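Local coordinates for protein diaminopimelate decarboxylase (Helicobacter pylori, PDB 2QGH) that probably catalyses the decarboxylation of meso-diaminopimelate to L-lysine with pyridoxal-5'-phosphate as cofactor, the last step of lysine biosynthesis, at residues I154-N159 with Q221-I226; P166-G171 with S320-K325. All coordinates share one frame; numbering follows the deposited sequence.

Interaction 1 of 2, residues I154-N159 with Q221-I226; sequences IRINPN and QKVAKI
Ile-156 meets two side chains one helical turn apart, Val-223 and Ile-226, in a purely apolar contact. All three side chains are buried. No hydrogen bond joins the two segments. At the start of the helical segment, Lys-222 only borders the contact. Its CB lies 4.9 Å from CB of Pro-158, a loose approach, and its ammonium group turns to a salt bridge with Glu-218.

Val-223 comes next and makes the tightest approach. Its CG2 is 3.3 Å from CD1 of Ile-156, closer than normal van der Waals contact. The same CD1 lies 3.8 Å from CG1 of Val-223, so the end of the isoleucine sits against both branches of the valine. The two side chains lie at a slant to each other. The torsions of Ile-156 explain the approach. Its CG1 is wedged between the backbone N and the carbonyl carbon (chi1 81°), and a bend at chi2 (-65°) brings CD1 to the valine.

The contact belongs to the beta/alpha barrel of the pyridoxal-binding domain. Ile-156 lies at the C-terminal end of the fifth barrel strand. The side chain of Ile-156 is about 11 Å from the bound pyridoxal phosphate. Helix 213-232 follows the sixth strand, 197-203, and packs outside the barrel wall. Both Ile-156 and Val-223 also touch Phe-204, just beyond that sixth strand.

One turn further on, Ile-226 reaches Ile-156 tip to tip. Its CD1 is 3.8 Å from CG1 of Ile-156 and 3.9 Å from CG2. One methyl therefore touches both branches of the isoleucine beyond CB. Helix 181-193 flanks this end of the contact, with Ala-184 against Ile-156 and Glu-181 against Ile-226.

Interaction 2 of 2, residues P166-G171 with S320-K325; sequences PYISTG and SLYHAK. With LYS (lysine), chain C.
Tyr-167 and Ile-168 pack against Leu-321 and Tyr-322 in an apolar contact between two domains, beside the bound lysine. The first pair is on the loop after barrel strand 150-155. The second pair ends the short helix 318-322, which lies between strands of the mixed-sheet domain.

Tyr-167 presents its CB to the edge of the Tyr-322 ring, in the ring plane, 3.7 Å from CE1. Its own ring extends past Leu-321 and crosses that side chain at about a right angle. CD1 of Tyr-167 lies 3.6 Å from the backbone O of Leu-321. CE1 of Tyr-167 is 4.0 Å from CD2 of Leu-321. The hydroxyl of Tyr-167 goes on to the backbone O of Ser-320 of the second subunit.

The Tyr-322 ring is held between two neighbours. CB of Leu-321 lies over one face, toward the rim. The carboxylate oxygen OXT of lysine lies over the opposite face, also off-centre. Turning CG of Tyr-322 to the side of the backbone N (chi1 -44°) aims the hydroxyl at the ligand. There OH accepts a hydrogen bond of 3.0 Å from N of lysine. The same hydroxyl is bonded to Glu-350 of the second subunit, so two bonds grip it. Glu-350 of the second subunit also hydrogen-bonds to lysine, as do Arg-282 and Arg-318.

The bound lysine is the reaction product, so this is probably the substrate side of the pocket of a barrel-type pyridoxal-phosphate decarboxylase. It is built here from both domains and completed by the second subunit.

Ile-168 supplies an apolar part of the pocket wall. Its CG2 lies 3.5 Å from CA and 3.6 Å from CB of lysine. That methyl bridges ligand and ring, for it is also 3.9 Å from CE1 of Tyr-322, approaching the ring obliquely.

In the fold
The chain first lays down strand 35-39 of the mixed sheet, then builds barrel strands one to five. Residues 154-159 leave the fifth strand, and 166-171 follow in the loop after it. Interaction 1 closes when helix 213-232 returns to the barrel wall. Interaction 2 closes much later, after the barrel is complete and the chain has returned to the mixed-sheet domain. The two loops cross, since the segments alternate along the sequence. Interaction 1 stays within the barrel, whereas interaction 2 joins the barrel to the second domain at the lysine site. Their centres are 23 Å apart, but the first segments touch, with Arg-155 beside Thr-170.

Interaction 1 of 2, residues I154-N159 with Q221-I226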
ATOM      1  N   ILE A 154      13.392  -1.754  27.056  1.00 20.62           N
ATOM      2  CA  ILE A 154      12.845  -0.430  26.841  1.00 21.72           C
ATOM      3  C   ILE A 154      13.585   0.241  25.712  1.00 22.13           C
ATOM      4  O   ILE A 154      14.807   0.303  25.707  1.00 23.57           O
ATOM      5  CB  ILE A 154      12.904   0.433  28.128  1.00 20.59           C
ATOM      6  CG1 ILE A 154      11.970  -0.170  29.181  1.00 20.49           C
ATOM      7  CG2 ILE A 154      12.466   1.856  27.829  1.00 19.15           C
ATOM      8  CD1 ILE A 154      11.818   0.651  30.451  1.00 21.42           C
ATOM      9  N   ARG A 155      12.825   0.726  24.738  1.00 24.20           N
ATOM     10  CA  ARG A 155      13.395   1.399  23.579  1.00 24.48           C
ATOM     11  C   ARG A 155      13.609   2.875  23.870  1.00 24.97           C
ATOM     12  O   ARG A 155      12.670   3.584  24.225  1.00 23.30           O
ATOM     13  CB  ARG A 155      12.460   1.247  22.375  1.00 23.26           C
ATOM     14  CG  ARG A 155      12.976   1.905  21.111  1.00 23.38           C
ATOM     15  CD  ARG A 155      12.077   1.625  19.912  1.00 21.55           C
ATOM     16  NE  ARG A 155      12.630   2.205  18.692  1.00 19.20           N
ATOM     17  CZ  ARG A 155      12.090   2.086  17.481  1.00 20.16           C
ATOM     18  NH1 ARG A 155      10.967   1.397  17.304  1.00 13.63           N
ATOM     19  NH2 ARG A 155      12.678   2.665  16.440  1.00 16.75           N
ATOM     20  N   ILE A 156      14.843   3.347  23.732  1.00 26.73           N
ATOM     21  CA  ILE A 156      15.088   4.755  23.982  1.00 29.36           C
ATOM     22  C   ILE A 156      15.334   5.494  22.680  1.00 30.73           C
ATOM     23  O   ILE A 156      15.898   4.950  21.730  1.00 28.50           O
ATOM     24  CB  ILE A 156      16.296   5.002  24.940  1.00 30.36           C
ATOM     25  CG1 ILE A 156      17.618   4.904  24.182  1.00 31.25           C
ATOM     26  CG2 ILE A 156      16.264   4.007  26.099  1.00 30.55           C
ATOM     27  CD1 ILE A 156      17.911   3.532  23.641  1.00 35.02           C
ATOM     28  N   ASN A 157      14.878   6.737  22.641  1.00 32.62           N
ATOM     29  CA  ASN A 157      15.062   7.583  21.481  1.00 34.06           C
ATOM     30  C   ASN A 157      16.298   8.419  21.810  1.00 35.49           C
ATOM     31  O   ASN A 157      16.222   9.383  22.564  1.00 36.63           O
ATOM     32  CB  ASN A 157      13.820   8.459  21.296  1.00 33.96           C
ATOM     33  CG  ASN A 157      13.842   9.242  20.003  1.00 34.72           C
ATOM     34  OD1 ASN A 157      12.795   9.517  19.422  1.00 35.57           O
ATOM     35  ND2 ASN A 157      15.033   9.615  19.551  1.00 35.55           N
ATOM     36  N   PRO A 158      17.463   8.043  21.262  1.00 37.05           N
ATOM     37  CA  PRO A 158      18.708   8.771  21.518  1.00 38.03           C
ATOM     38  C   PRO A 158      18.739  10.123  20.807  1.00 39.67           C
ATOM     39  O   PRO A 158      19.772  10.795  20.775  1.00 40.94           O
ATOM     40  CB  PRO A 158      19.765   7.820  20.977  1.00 37.73           C
ATOM     41  CG  PRO A 158      19.086   7.287  19.748  1.00 37.31           C
ATOM     42  CD  PRO A 158      17.679   6.981  20.260  1.00 38.42           C
ATOM     43  N   ASN A 159      17.599  10.511  20.245  1.00 40.31           N
ATOM     44  CA  ASN A 159      17.469  11.769  19.515  1.00 41.97           C
ATOM     45  C   ASN A 159      18.630  11.993  18.548  1.00 41.55           C
ATOM     46  O   ASN A 159      19.335  12.999  18.633  1.00 41.16           O
ATOM     47  CB  ASN A 159      17.363  12.948  20.487  1.00 43.30           C
ATOM     48  CG  ASN A 159      17.009  14.253  19.784  1.00 45.91           C
ATOM     49  OD1 ASN A 159      16.299  14.255  18.771  1.00 47.02           O
ATOM     50  ND2 ASN A 159      17.483  15.371  20.330  1.00 44.99           N
ATOM     51  N   GLN A 221      26.995   4.386  21.602  1.00 28.66           N
ATOM     52  CA  GLN A 221      27.738   4.975  22.708  1.00 27.50           C
ATOM     53  C   GLN A 221      26.795   5.587  23.733  1.00 28.46           C
ATOM     54  O   GLN A 221      26.906   5.322  24.930  1.00 28.84           O
ATOM     55  CB  GLN A 221      28.691   6.041  22.179  1.00 26.58           C
ATOM     56  CG  GLN A 221      29.573   5.545  21.057  1.00 28.54           C
ATOM     57  CD  GLN A 221      30.462   6.625  20.487  1.00 30.06           C
ATOM     58  OE1 GLN A 221      30.040   7.772  20.324  1.00 32.52           O
ATOM     59  NE2 GLN A 221      31.699   6.262  20.163  1.00 28.71           N
ATOM     60  N   LYS A 222      25.863   6.406  23.263  1.00 29.11           N
ATOM     61  CA  LYS A 222      24.923   7.045  24.164  1.00 29.17           C
ATOM     62  C   LYS A 222      24.108   6.031  24.946  1.00 29.01           C
ATOM     63  O   LYS A 222      23.938   6.177  26.149  1.00 29.54           O
ATOM     64  CB  LYS A 222      23.996   7.985  23.395  1.00 30.79           C
ATOM     65  CG  LYS A 222      24.644   9.321  23.029  1.00 35.96           C
ATOM     66  CD  LYS A 222      25.909   9.137  22.190  1.00 38.79           C
ATOM     67  CE  LYS A 222      26.604  10.465  21.892  1.00 41.16           C
ATOM     68  NZ  LYS A 222      25.745  11.418  21.131  1.00 42.41           N
ATOM     69  N   VAL A 223      23.605   5.005  24.267  1.00 29.08           N
ATOM     70  CA  VAL A 223      22.802   3.985  24.938  1.00 27.30           C
ATOM     71  C   VAL A 223      23.669   3.107  25.834  1.00 26.32           C
ATOM     72  O   VAL A 223      23.200   2.589  26.844  1.00 25.55           O
ATOM     73  CB  VAL A 223      22.043   3.097  23.917  1.00 28.12           C
ATOM     74  CG1 VAL A 223      21.227   2.031  24.646  1.00 24.96           C
ATOM     75  CG2 VAL A 223      21.121   3.971  23.065  1.00 26.48           C
ATOM     76  N   ALA A 224      24.933   2.932  25.468  1.00 26.32           N
ATOM     77  CA  ALA A 224      25.832   2.132  26.289  1.00 26.20           C
ATOM     78  C   ALA A 224      26.064   2.905  27.585  1.00 28.10           C
ATOM     79  O   ALA A 224      26.235   2.316  28.659  1.00 29.07           O
ATOM     80  CB  ALA A 224      27.152   1.901  25.575  1.00 23.43           C
ATOM     81  N   LYS A 225      26.050   4.231  27.487  1.00 28.09           N
ATOM     82  CA  LYS A 225      26.260   5.057  28.662  1.00 30.15           C
ATOM     83  C   LYS A 225      25.065   4.939  29.600  1.00 30.33           C
ATOM     84  O   LYS A 225      25.231   4.709  30.796  1.00 30.23           O
ATOM     85  CB  LYS A 225      26.487   6.515  28.258  1.00 31.41           C
ATOM     86  CG  LYS A 225      26.821   7.435  29.421  1.00 33.88           C
ATOM     87  CD  LYS A 225      27.285   8.800  28.928  1.00 36.55           C
ATOM     88  CE  LYS A 225      27.556   9.759  30.074  1.00 37.37           C
ATOM     89  NZ  LYS A 225      28.078  11.068  29.571  1.00 41.61           N
ATOM     90  N   ILE A 226      23.859   5.084  29.060  1.00 30.24           N
ATOM     91  CA  ILE A 226      22.665   4.982  29.891  1.00 30.94           C
ATOM     92  C   ILE A 226      22.581   3.581  30.502  1.00 30.42           C
ATOM     93  O   ILE A 226      22.170   3.420  31.655  1.00 31.28           O
ATOM     94  CB  ILE A 226      21.375   5.276  29.077  1.00 32.16           C
ATOM     95  CG1 ILE A 226      21.212   4.249  27.962  1.00 34.76           C
ATOM     96  CG2 ILE A 226      21.447   6.667  28.464  1.00 30.82           C
ATOM     97  CD1 ILE A 226      20.007   4.494  27.065  1.00 39.61           C
TER

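Interaction 2 of 2, residues P166-G171 with S320-K325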
ATOM      1  N   PRO A 166      12.925  10.373   5.444  1.00 40.26           N
ATOM      2  CA  PRO A 166      12.097  10.705   6.609  1.00 39.71           C
ATOM      3  C   PRO A 166      11.097   9.620   7.028  1.00 39.68           C
ATOM      4  O   PRO A 166      10.874   9.411   8.222  1.00 39.29           O
ATOM      5  CB  PRO A 166      11.412  12.012   6.187  1.00 39.24           C
ATOM      6  CG  PRO A 166      11.405  11.938   4.676  1.00 38.90           C
ATOM      7  CD  PRO A 166      12.775  11.389   4.386  1.00 39.14           C
ATOM      8  N   TYR A 167      10.511   8.926   6.053  1.00 38.66           N
ATOM      9  CA  TYR A 167       9.526   7.881   6.347  1.00 37.61           C
ATOM     10  C   TYR A 167      10.072   6.653   7.073  1.00 36.60           C
ATOM     11  O   TYR A 167       9.329   5.955   7.765  1.00 36.72           O
ATOM     12  CB  TYR A 167       8.820   7.432   5.062  1.00 37.44           C
ATOM     13  CG  TYR A 167       7.738   8.377   4.577  1.00 37.82           C
ATOM     14  CD1 TYR A 167       6.948   8.048   3.475  1.00 36.67           C
ATOM     15  CD2 TYR A 167       7.508   9.605   5.208  1.00 36.84           C
ATOM     16  CE1 TYR A 167       5.962   8.913   3.007  1.00 36.49           C
ATOM     17  CE2 TYR A 167       6.520  10.481   4.746  1.00 36.35           C
ATOM     18  CZ  TYR A 167       5.754  10.126   3.643  1.00 36.02           C
ATOM     19  OH  TYR A 167       4.787  10.980   3.163  1.00 36.77           O
ATOM     20  N   ILE A 168      11.360   6.383   6.905  1.00 34.92           N
ATOM     21  CA  ILE A 168      11.985   5.241   7.554  1.00 34.10           C
ATOM     22  C   ILE A 168      13.096   5.689   8.509  1.00 33.14           C
ATOM     23  O   ILE A 168      13.981   4.912   8.861  1.00 31.59           O
ATOM     24  CB  ILE A 168      12.573   4.263   6.515  1.00 34.90           C
ATOM     25  CG1 ILE A 168      13.679   4.959   5.715  1.00 34.83           C
ATOM     26  CG2 ILE A 168      11.468   3.769   5.583  1.00 33.65           C
ATOM     27  CD1 ILE A 168      14.445   4.038   4.796  1.00 34.98           C
ATOM     28  N   SER A 169      13.052   6.958   8.901  1.00 32.65           N
ATOM     29  CA  SER A 169      14.020   7.507   9.841  1.00 33.46           C
ATOM     30  C   SER A 169      13.232   7.530  11.146  1.00 33.66           C
ATOM     31  O   SER A 169      12.169   8.145  11.218  1.00 33.93           O
ATOM     32  CB  SER A 169      14.419   8.921   9.433  1.00 34.02           C
ATOM     33  OG  SER A 169      15.539   9.361  10.178  1.00 36.75           O
ATOM     34  N   THR A 170      13.742   6.866  12.177  1.00 33.25           N
ATOM     35  CA  THR A 170      12.999   6.782  13.427  1.00 33.68           C
ATOM     36  C   THR A 170      13.746   7.153  14.709  1.00 35.31           C
ATOM     37  O   THR A 170      13.191   7.027  15.805  1.00 35.34           O
ATOM     38  CB  THR A 170      12.424   5.344  13.588  1.00 32.46           C
ATOM     39  OG1 THR A 170      13.499   4.399  13.635  1.00 30.49           O
ATOM     40  CG2 THR A 170      11.538   4.986  12.405  1.00 30.71           C
ATOM     41  N   GLY A 171      14.986   7.622  14.580  1.00 37.67           N
ATOM     42  CA  GLY A 171      15.776   7.960  15.759  1.00 39.10           C
ATOM     43  C   GLY A 171      15.768   9.392  16.268  1.00 39.81           C
ATOM     44  O   GLY A 171      16.481   9.720  17.216  1.00 40.25           O
ATOM     45  N   SER A 320       6.807   4.519  -5.288  1.00 22.74           N
ATOM     46  CA  SER A 320       5.859   5.598  -5.016  1.00 22.86           C
ATOM     47  C   SER A 320       5.895   6.102  -3.569  1.00 21.36           C
ATOM     48  O   SER A 320       5.853   7.308  -3.319  1.00 21.48           O
ATOM     49  CB  SER A 320       4.439   5.145  -5.388  1.00 24.26           C
ATOM     50  OG  SER A 320       4.149   3.854  -4.860  1.00 25.76           O
ATOM     51  N   LEU A 321       5.985   5.180  -2.617  1.00 20.68           N
ATOM     52  CA  LEU A 321       6.015   5.544  -1.202  1.00 19.50           C
ATOM     53  C   LEU A 321       7.293   6.244  -0.758  1.00 19.35           C
ATOM     54  O   LEU A 321       7.246   7.176   0.043  1.00 20.33           O
ATOM     55  CB  LEU A 321       5.826   4.306  -0.321  1.00 18.39           C
ATOM     56  CG  LEU A 321       4.689   4.269   0.705  1.00 18.38           C
ATOM     57  CD1 LEU A 321       5.058   3.241   1.756  1.00 17.80           C
ATOM     58  CD2 LEU A 321       4.462   5.622   1.363  1.00 15.92           C
ATOM     59  N   TYR A 322       8.436   5.804  -1.264  1.00 18.66           N
ATOM     60  CA  TYR A 322       9.698   6.403  -0.841  1.00 20.58           C
ATOM     61  C   TYR A 322      10.541   6.980  -1.967  1.00 21.75           C
ATOM     62  O   TYR A 322      11.669   7.410  -1.728  1.00 21.52           O
ATOM     63  CB  TYR A 322      10.533   5.354  -0.100  1.00 17.55           C
ATOM     64  CG  TYR A 322       9.734   4.544   0.891  1.00 15.31           C
ATOM     65  CD1 TYR A 322       9.346   5.085   2.116  1.00 16.14           C
ATOM     66  CD2 TYR A 322       9.339   3.245   0.591  1.00 15.56           C
ATOM     67  CE1 TYR A 322       8.587   4.348   3.020  1.00 12.77           C
ATOM     68  CE2 TYR A 322       8.578   2.499   1.484  1.00 16.31           C
ATOM     69  CZ  TYR A 322       8.206   3.057   2.697  1.00 15.17           C
ATOM     70  OH  TYR A 322       7.452   2.315   3.572  1.00 13.20           O
ATOM     71  N   HIS A 323      10.000   7.004  -3.183  1.00 23.66           N
ATOM     72  CA  HIS A 323      10.748   7.497  -4.335  1.00 25.68           C
ATOM     73  C   HIS A 323      11.995   6.627  -4.489  1.00 25.54           C
ATOM     74  O   HIS A 323      13.052   7.105  -4.900  1.00 24.85           O
ATOM     75  CB  HIS A 323      11.168   8.958  -4.145  1.00 28.75           C
ATOM     76  CG  HIS A 323      10.024   9.923  -4.138  1.00 35.39           C
ATOM     77  ND1 HIS A 323       9.151  10.038  -3.076  1.00 39.11           N
ATOM     78  CD2 HIS A 323       9.597  10.805  -5.073  1.00 36.85           C
ATOM     79  CE1 HIS A 323       8.236  10.950  -3.358  1.00 39.55           C
ATOM     80  NE2 HIS A 323       8.483  11.430  -4.564  1.00 38.61           N
ATOM     81  N   ALA A 324      11.864   5.348  -4.149  1.00 24.48           N
ATOM     82  CA  ALA A 324      12.982   4.416  -4.239  1.00 24.18           C
ATOM     83  C   ALA A 324      13.232   3.953  -5.671  1.00 25.51           C
ATOM     84  O   ALA A 324      12.304   3.777  -6.462  1.00 26.42           O
ATOM     85  CB  ALA A 324      12.731   3.217  -3.347  1.00 22.01           C
ATOM     86  N   LYS A 325      14.500   3.759  -5.999  1.00 26.19           N
ATOM     87  CA  LYS A 325      14.874   3.308  -7.324  1.00 26.48           C
ATOM     88  C   LYS A 325      15.563   1.959  -7.241  1.00 26.48           C
ATOM     89  O   LYS A 325      16.665   1.848  -6.696  1.00 27.71           O
ATOM     90  CB  LYS A 325      15.815   4.317  -7.981  1.00 28.00           C
ATOM     91  CG  LYS A 325      15.226   5.710  -8.094  1.00 31.52           C
ATOM     92  CD  LYS A 325      16.244   6.709  -8.605  1.00 34.30           C
ATOM     93  CE  LYS A 325      15.667   8.116  -8.599  1.00 37.64           C
ATOM     94  NZ  LYS A 325      16.674   9.135  -9.010  1.00 39.08           N
TER
HETATM   95  N   LYS C 407       8.915  -0.075   4.632  1.00 19.82           N
HETATM   96  CA  LYS C 407      10.198   0.692   4.567  1.00 22.77           C
HETATM   97  C   LYS C 407      10.865   0.500   3.204  1.00 23.07           C
HETATM   98  O   LYS C 407      10.179  -0.023   2.303  1.00 24.45           O
HETATM   99  CB  LYS C 407      11.140   0.234   5.695  1.00 20.42           C
HETATM  100  CG  LYS C 407      10.614   0.562   7.085  1.00 18.80           C
HETATM  101  CD  LYS C 407      11.342  -0.194   8.181  1.00 18.36           C
HETATM  102  CE  LYS C 407      10.778   0.198   9.545  1.00 19.60           C
HETATM  103  NZ  LYS C 407      11.300  -0.610  10.699  1.00 20.66           N
HETATM  104  OXT LYS C 407      12.050   0.870   3.049  1.00 22.80           O